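Local coordinates for protein putative rhamnosidase (Streptomyces avermitilis, PDB 3W5N) that hydrolyses terminal non-reducing alpha-L-rhamnose from plant flavonoids and gum arabic, and also binds L-rhamnose through a calcium-dependent carbohydrate-binding module, at residues L4-P9 / V90-A95; D164-I169 / G247-F252; V376-Y381 / E395-L400. All coordinates share one frame; numbering follows the deposited sequence.

Interaction 1 (L4-P9 / V90-A95)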
# COMPACT_ATOMS: atom_id res chain seq x y z
N LEU A 4 20.89 27.93 22.11
CA LEU A 4 20.46 26.69 21.48
C LEU A 4 19.18 26.23 22.16
O LEU A 4 19.10 26.21 23.39
CB LEU A 4 21.56 25.63 21.68
CG LEU A 4 21.69 24.39 20.80
CD1 LEU A 4 21.71 24.75 19.32
CD2 LEU A 4 22.96 23.63 21.16
N ARG A 5 18.16 25.88 21.39
CA ARG A 5 16.92 25.39 21.99
C ARG A 5 16.45 24.12 21.29
O ARG A 5 16.71 23.94 20.11
CB ARG A 5 15.83 26.48 21.99
CG ARG A 5 15.07 26.69 20.69
CD ARG A 5 14.10 27.87 20.81
NE ARG A 5 13.06 27.85 19.77
CZ ARG A 5 13.24 28.29 18.54
NH1 ARG A 5 14.40 28.81 18.17
NH2 ARG A 5 12.25 28.21 17.66
N VAL A 6 15.76 23.26 22.03
CA VAL A 6 15.21 22.03 21.43
C VAL A 6 13.84 22.35 20.82
O VAL A 6 13.00 23.00 21.46
CB VAL A 6 15.12 20.89 22.47
CG1 VAL A 6 14.26 19.73 21.95
CG2 VAL A 6 16.51 20.41 22.84
N THR A 7 13.64 21.94 19.56
CA THR A 7 12.36 22.12 18.89
C THR A 7 11.80 20.76 18.46
O THR A 7 12.55 19.90 17.99
CB THR A 7 12.48 23.02 17.63
OG1 THR A 7 13.34 22.39 16.67
CG2 THR A 7 13.05 24.38 17.96
N SER A 8 10.50 20.57 18.63
CA SER A 8 9.81 19.36 18.14
C SER A 8 10.49 18.03 18.54
O SER A 8 10.84 17.23 17.66
CB SER A 8 9.67 19.39 16.61
OG SER A 8 9.20 20.65 16.17
N PRO A 9 10.65 17.77 19.85
CA PRO A 9 11.23 16.48 20.19
C PRO A 9 10.27 15.35 19.83
O PRO A 9 9.06 15.55 19.82
CB PRO A 9 11.43 16.56 21.70
CG PRO A 9 10.43 17.56 22.17
CD PRO A 9 10.25 18.54 21.05
N VAL A 90 14.23 16.95 27.55
CA VAL A 90 15.67 16.90 27.34
C VAL A 90 16.26 18.30 27.34
O VAL A 90 15.60 19.27 26.91
CB VAL A 90 16.04 16.15 26.02
CG1 VAL A 90 15.41 16.82 24.78
CG2 VAL A 90 17.55 16.04 25.85
N ARG A 91 17.50 18.42 27.80
CA ARG A 91 18.25 19.63 27.61
C ARG A 91 19.62 19.25 27.08
O ARG A 91 20.05 18.10 27.21
CB ARG A 91 18.35 20.47 28.90
CG ARG A 91 18.97 19.74 30.08
CD ARG A 91 19.38 20.78 31.12
NE ARG A 91 19.85 20.15 32.34
CZ ARG A 91 20.09 20.80 33.47
NH1 ARG A 91 19.91 22.12 33.53
NH2 ARG A 91 20.51 20.12 34.53
N VAL A 92 20.28 20.20 26.43
CA VAL A 92 21.57 19.94 25.82
C VAL A 92 22.57 21.01 26.25
O VAL A 92 22.16 22.11 26.67
CB VAL A 92 21.47 19.87 24.27
CG1 VAL A 92 20.51 18.76 23.84
CG2 VAL A 92 21.03 21.21 23.68
N TRP A 93 23.85 20.68 26.13
CA TRP A 93 24.94 21.63 26.32
C TRP A 93 25.60 21.84 24.97
O TRP A 93 25.81 20.88 24.22
CB TRP A 93 25.96 21.12 27.35
CG TRP A 93 25.47 21.13 28.78
CD1 TRP A 93 25.82 22.03 29.75
CD2 TRP A 93 24.56 20.20 29.40
NE1 TRP A 93 25.18 21.72 30.94
CE2 TRP A 93 24.40 20.61 30.74
CE3 TRP A 93 23.87 19.07 28.94
CZ2 TRP A 93 23.57 19.91 31.64
CZ3 TRP A 93 23.05 18.39 29.84
CH2 TRP A 93 22.91 18.81 31.16
N ASP A 94 25.92 23.09 24.66
CA ASP A 94 26.64 23.42 23.43
C ASP A 94 28.15 23.20 23.58
O ASP A 94 28.61 22.75 24.63
CB ASP A 94 26.29 24.84 22.94
CG ASP A 94 26.70 25.93 23.93
OD1 ASP A 94 27.69 25.75 24.67
OD2 ASP A 94 26.01 26.99 23.98
N ALA A 95 28.92 23.51 22.55
CA ALA A 95 30.37 23.27 22.56
C ALA A 95 31.12 24.09 23.61
O ALA A 95 32.20 23.70 24.05
CB ALA A 95 30.97 23.49 21.18
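Leu-4 reaches across to Val-92 and Asp-94 with a single methyl, CD2. Its side chain leaves the backbone with CB already heading for residues 90-95. The first torsion sets CG anti to the backbone N (chi1 -159°), so the branch point is carried inward and CG comes to 4.3 Å from Val-92 CG2. From CG the two methyls part company: Leu-4 CD1 stays 5.7 Å from Val-92 CG2, while CD2 goes forward and settles between two neighbours. One is Val-92 CG2, 4.0 Å from Leu-4 CD2, with the two side chains crossing at about a right angle. The other is the Asp-94 methylene, whose CB is also 4.0 Å from Leu-4 CD2. Two residues along, Val-6 uses both of its branches: CG1 meets Val-90 CG1 at 4.2 Å, and CG2 faces Val-92 CG1 at a looser 4.4 Å.

The chains run 160° apart, but they belong to different sheets of the N-terminal immunoglobulin-like domain. Strand 5-6 pairs with 26-32, whereas 85-94 lies between 40-48 and 106-109. The alternate residues Leu-4, Val-6, Val-90 and Val-92 therefore fill the interior between two sheets, where Trp-29 of strand 26-32 also touches Val-6 and Val-92.

The acid of Asp-94 does not intrude on this layer: OD2 forms a salt bridge with Arg-38 and OD1 accepts a hydrogen bond from Gly-98 N. With no hydrogen bond crossing between the segments, the contact is purely one of methyls and a methylene, joining the sheets by apolar packing.

Interaction 2 (D164-I169 / G247-F252)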
# COMPACT_ATOMS: atom_id res chain seq x y z
N ASP A 164 -44.05 -24.67 -6.96
CA ASP A 164 -45.15 -24.01 -6.27
C ASP A 164 -44.58 -23.36 -5.00
O ASP A 164 -44.29 -24.04 -4.01
CB ASP A 164 -46.23 -25.05 -5.93
CG ASP A 164 -47.50 -24.43 -5.37
OD1 ASP A 164 -47.55 -23.22 -5.09
OD2 ASP A 164 -48.49 -25.19 -5.20
N LEU A 165 -44.39 -22.05 -5.05
CA LEU A 165 -43.72 -21.33 -3.96
C LEU A 165 -44.67 -20.90 -2.84
O LEU A 165 -45.86 -20.69 -3.09
CB LEU A 165 -42.96 -20.12 -4.51
CG LEU A 165 -41.89 -20.45 -5.56
CD1 LEU A 165 -41.10 -19.19 -5.88
CD2 LEU A 165 -40.95 -21.57 -5.11
N PRO A 166 -44.14 -20.79 -1.61
CA PRO A 166 -45.03 -20.46 -0.50
C PRO A 166 -45.53 -19.02 -0.52
O PRO A 166 -45.03 -18.16 -1.27
CB PRO A 166 -44.16 -20.73 0.74
CG PRO A 166 -42.75 -20.63 0.26
CD PRO A 166 -42.78 -21.13 -1.16
N ASP A 167 -46.54 -18.77 0.31
CA ASP A 167 -47.08 -17.44 0.51
C ASP A 167 -46.13 -16.60 1.35
O ASP A 167 -45.24 -17.15 2.03
CB ASP A 167 -48.43 -17.55 1.23
CG ASP A 167 -49.46 -18.30 0.41
OD1 ASP A 167 -49.37 -18.30 -0.83
OD2 ASP A 167 -50.35 -18.92 1.01
N ASP A 168 -46.32 -15.28 1.29
CA ASP A 168 -45.62 -14.32 2.17
C ASP A 168 -44.09 -14.37 2.06
O ASP A 168 -43.37 -14.38 3.08
CB ASP A 168 -46.08 -14.50 3.63
CG ASP A 168 -47.57 -14.24 3.80
OD1 ASP A 168 -48.13 -13.39 3.07
OD2 ASP A 168 -48.18 -14.89 4.68
N ILE A 169 -43.61 -14.40 0.82
CA ILE A 169 -42.18 -14.34 0.52
C ILE A 169 -41.64 -12.95 0.79
O ILE A 169 -42.17 -11.97 0.27
CB ILE A 169 -41.92 -14.72 -0.95
CG1 ILE A 169 -42.31 -16.17 -1.20
CG2 ILE A 169 -40.46 -14.46 -1.32
CD1 ILE A 169 -42.38 -16.55 -2.67
N GLY A 247 -40.52 -19.30 7.59
CA GLY A 247 -39.12 -19.70 7.73
C GLY A 247 -38.42 -19.72 6.39
O GLY A 247 -38.57 -18.79 5.59
N GLU A 248 -37.65 -20.78 6.13
CA GLU A 248 -36.87 -20.90 4.89
C GLU A 248 -37.34 -22.08 4.04
O GLU A 248 -37.64 -23.16 4.56
CB GLU A 248 -35.39 -21.05 5.22
CG GLU A 248 -34.46 -20.40 4.20
CD GLU A 248 -32.99 -20.56 4.55
OE1 GLU A 248 -32.52 -21.71 4.67
OE2 GLU A 248 -32.28 -19.53 4.68
N LYS A 249 -37.40 -21.87 2.73
CA LYS A 249 -37.73 -22.95 1.80
C LYS A 249 -36.69 -22.97 0.67
O LYS A 249 -36.37 -21.93 0.09
CB LYS A 249 -39.14 -22.77 1.26
CG LYS A 249 -39.47 -23.54 -0.00
CD LYS A 249 -40.04 -24.92 0.29
CE LYS A 249 -40.72 -25.50 -0.95
NZ LYS A 249 -41.63 -24.52 -1.62
N LYS A 250 -36.16 -24.16 0.39
CA LYS A 250 -35.11 -24.30 -0.62
C LYS A 250 -35.56 -25.19 -1.76
O LYS A 250 -36.12 -26.26 -1.53
CB LYS A 250 -33.84 -24.88 -0.00
CG LYS A 250 -33.07 -23.92 0.90
CD LYS A 250 -31.87 -24.63 1.50
CE LYS A 250 -31.20 -23.75 2.53
NZ LYS A 250 -29.84 -24.27 2.84
N ILE A 251 -35.29 -24.76 -2.99
CA ILE A 251 -35.54 -25.55 -4.18
C ILE A 251 -34.16 -25.85 -4.79
O ILE A 251 -33.37 -24.92 -4.99
CB ILE A 251 -36.40 -24.75 -5.21
CG1 ILE A 251 -37.75 -24.31 -4.62
CG2 ILE A 251 -36.61 -25.53 -6.50
CD1 ILE A 251 -38.56 -25.42 -3.99
N PHE A 252 -33.89 -27.13 -5.07
CA PHE A 252 -32.62 -27.56 -5.65
C PHE A 252 -32.70 -27.89 -7.14
O PHE A 252 -33.77 -28.17 -7.65
CB PHE A 252 -32.11 -28.80 -4.91
CG PHE A 252 -31.95 -28.59 -3.44
CD1 PHE A 252 -31.03 -27.66 -2.97
CD2 PHE A 252 -32.75 -29.27 -2.53
CE1 PHE A 252 -30.88 -27.45 -1.61
CE2 PHE A 252 -32.60 -29.05 -1.16
CZ PHE A 252 -31.67 -28.14 -0.71
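Leu-165 and Ile-251 make the buried half of this contact, and Lys-249 lies over Pro-166 and the backbone of Asp-164 at its outer side. Inside, the branch of Leu-165 swings nearer than its CB alone would suggest: CD2 packs on Ile-251 CG1 at 4.2 Å. Leu-165 also touches Leu-242 of the neighbouring strand 235-244, so it is wedged into the interior of the CBM67 beta-sandwich, between the sheet of strand 156-165 and the sheet that strand 248-252 borders.

Toward solvent the partners change: one flexible lysine end, with no hydrogen bond, takes the place of apolar packing. Lys-249 starts with CG anti to its backbone N (chi1 162°), then bends at chi2 (91°) and again at its end, which brings the ammonium back across the gap. There NZ sits 3.6 Å from Asp-164 O and 3.6 Å from Pro-166 CD, the proline ring and the lysine chain lying at a slant to each other. The approach to the carbonyl is too long to count as a hydrogen bond. Nor does the acid of Asp-164 close on the amine, for its OD1 stays 7.0 Å from Lys-249 NZ.

A bound rhamnose lies about 8 Å from the Asp-164 side chain, beyond direct contact. The chemistry thus grades from a small buried apolar pair to a partly exposed outer side, where the positive charge of Lys-249 is probably only weakly steadied by the carbonyl and the more distant carboxylate.

Interaction 3 (V376-Y381 / E395-L400); sequences VAPGWY and ERPALL
Two sheets of the alpha-L-rhamnosidase N-terminal domain meet here, where strand 368-377 runs out into a short helix and a loop leads into strand 398-407. Pro-397 is the central piece, its ring directed at the end of the first strand. Its CB lies 3.3 Å from Ala-377 O and its CG 3.6 Å from Ala-377 C, so the ring edge rests on that peptide carbonyl, a close carbon-to-oxygen contact. The same CB receives Val-376 CG1 at 3.7 Å. Val-376 divides its two methyls between residues two apart in the opposing chain: with CG1 anti to the backbone N (chi1 -172°), CG1 goes to Pro-397 while CG2 reaches Leu-399 CB at 4.0 Å.

On the helix side, Tyr-381 also places its ring anti to the backbone N (chi1 179°), and the ring turns its rim to the loop: CE2 comes to 3.4 Å from Arg-396 O, which lies near the ring plane. That oxygen also accepts a hydrogen bond from Asn-466 ND2, so it is not left bare in this buried spot. Arg-396 turns its CB away from residues 376-381, and its guanidinium forms salt bridges with Asp-465 and Glu-131.

Around this joint, Val-376 and Ala-377 pair through their backbones with Asn-303 and Leu-328, while Ala-398 pairs with Leu-326 of strand 316-326. Tyr-381 packs on Leu-326 and Leu-399 on Tyr-329, tying helix 379-382 and strands 316-326 and 328-333 to the same junction.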
# COMPACT_ATOMS: atom_id res chain seq x y z
N VAL A 376 -17.11 -4.78 10.59
CA VAL A 376 -16.02 -5.75 10.41
C VAL A 376 -16.11 -6.30 8.98
O VAL A 376 -17.14 -6.87 8.61
CB VAL A 376 -16.11 -6.92 11.43
CG1 VAL A 376 -14.87 -7.82 11.35
CG2 VAL A 376 -16.26 -6.40 12.85
N ALA A 377 -15.07 -6.09 8.18
CA ALA A 377 -15.07 -6.46 6.75
C ALA A 377 -13.94 -7.43 6.38
O ALA A 377 -12.97 -7.55 7.13
CB ALA A 377 -14.96 -5.20 5.88
N PRO A 378 -14.01 -8.07 5.19
CA PRO A 378 -12.99 -9.06 4.79
C PRO A 378 -11.56 -8.54 4.57
O PRO A 378 -10.63 -9.24 4.98
CB PRO A 378 -13.57 -9.64 3.48
CG PRO A 378 -15.05 -9.42 3.61
CD PRO A 378 -15.14 -8.06 4.25
N GLY A 379 -11.36 -7.35 3.97
CA GLY A 379 -10.00 -6.81 3.75
C GLY A 379 -9.06 -7.76 3.02
O GLY A 379 -9.50 -8.51 2.16
N TRP A 380 -7.78 -7.71 3.38
CA TRP A 380 -6.77 -8.61 2.84
C TRP A 380 -6.87 -9.99 3.48
O TRP A 380 -6.43 -10.99 2.89
CB TRP A 380 -5.36 -8.09 3.15
CG TRP A 380 -4.98 -6.80 2.48
CD1 TRP A 380 -4.42 -6.67 1.22
CD2 TRP A 380 -5.05 -5.50 3.03
NE1 TRP A 380 -4.17 -5.34 0.96
CE2 TRP A 380 -4.54 -4.60 2.05
CE3 TRP A 380 -5.52 -4.98 4.25
CZ2 TRP A 380 -4.48 -3.21 2.26
CZ3 TRP A 380 -5.46 -3.61 4.46
CH2 TRP A 380 -4.95 -2.73 3.45
N TYR A 381 -7.42 -10.05 4.69
CA TYR A 381 -7.51 -11.32 5.42
C TYR A 381 -8.39 -12.34 4.67
O TYR A 381 -8.02 -13.53 4.53
CB TYR A 381 -8.06 -11.05 6.83
CG TYR A 381 -8.20 -12.32 7.62
CD1 TYR A 381 -7.09 -12.89 8.25
CD2 TYR A 381 -9.43 -12.96 7.71
CE1 TYR A 381 -7.21 -14.07 8.97
CE2 TYR A 381 -9.56 -14.16 8.41
CZ TYR A 381 -8.44 -14.69 9.04
OH TYR A 381 -8.57 -15.87 9.73
N GLU A 395 -11.64 -17.50 6.19
CA GLU A 395 -12.93 -17.51 5.47
C GLU A 395 -13.78 -16.30 5.80
O GLU A 395 -14.61 -15.90 5.01
CB GLU A 395 -13.74 -18.78 5.82
CG GLU A 395 -13.09 -20.11 5.46
CD GLU A 395 -12.87 -20.30 3.96
OE1 GLU A 395 -13.83 -20.10 3.19
OE2 GLU A 395 -11.73 -20.65 3.56
N ARG A 396 -13.61 -15.76 7.00
CA ARG A 396 -14.46 -14.66 7.43
C ARG A 396 -13.76 -13.81 8.46
O ARG A 396 -12.89 -14.30 9.21
CB ARG A 396 -15.79 -15.17 7.99
CG ARG A 396 -15.73 -15.75 9.37
CD ARG A 396 -17.01 -16.52 9.64
NE ARG A 396 -17.11 -17.66 8.73
CZ ARG A 396 -16.49 -18.83 8.89
NH1 ARG A 396 -15.71 -19.04 9.94
NH2 ARG A 396 -16.65 -19.79 7.99
N PRO A 397 -14.16 -12.53 8.53
CA PRO A 397 -13.42 -11.63 9.40
C PRO A 397 -13.79 -11.76 10.88
O PRO A 397 -14.88 -12.23 11.23
CB PRO A 397 -13.74 -10.24 8.85
CG PRO A 397 -15.00 -10.39 8.07
CD PRO A 397 -15.17 -11.83 7.71
N ALA A 398 -12.85 -11.35 11.74
CA ALA A 398 -13.04 -11.40 13.18
C ALA A 398 -12.53 -10.11 13.81
O ALA A 398 -11.61 -9.50 13.28
CB ALA A 398 -12.30 -12.60 13.78
N LEU A 399 -13.10 -9.75 14.96
CA LEU A 399 -12.79 -8.54 15.72
C LEU A 399 -12.22 -8.89 17.08
O LEU A 399 -12.68 -9.83 17.72
CB LEU A 399 -14.08 -7.72 15.93
CG LEU A 399 -13.95 -6.41 16.71
CD1 LEU A 399 -13.23 -5.33 15.90
CD2 LEU A 399 -15.33 -5.92 17.14
N LEU A 400 -11.22 -8.12 17.53
CA LEU A 400 -10.75 -8.21 18.91
C LEU A 400 -10.77 -6.79 19.48
O LEU A 400 -10.18 -5.87 18.87
CB LEU A 400 -9.34 -8.80 18.97
CG LEU A 400 -8.79 -9.15 20.36
CD1 LEU A 400 -9.49 -10.41 20.83
CD2 LEU A 400 -7.29 -9.37 20.32

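In the fold
All three contacts join separate beta-sheets through side chains, and none has a hydrogen bond between its segments, yet they lie in different modules. Interactions 1 and 3 are buried, with mostly apolar partners; interaction 2 is partly open, and a lysine takes over on its outer side. Interaction 3, its centre about 18 Å from that of the chain, adds a proline ring and an aromatic edge against carbonyl oxygens, where a loop and a short helix adjoin the strand ends. Interactions 1 and 2 lie on opposite sides of the chain's centre, their own centres about 76 Å apart. No two touch; the closest, interactions 2 and 3, are about 15 Å apart between nearest atoms.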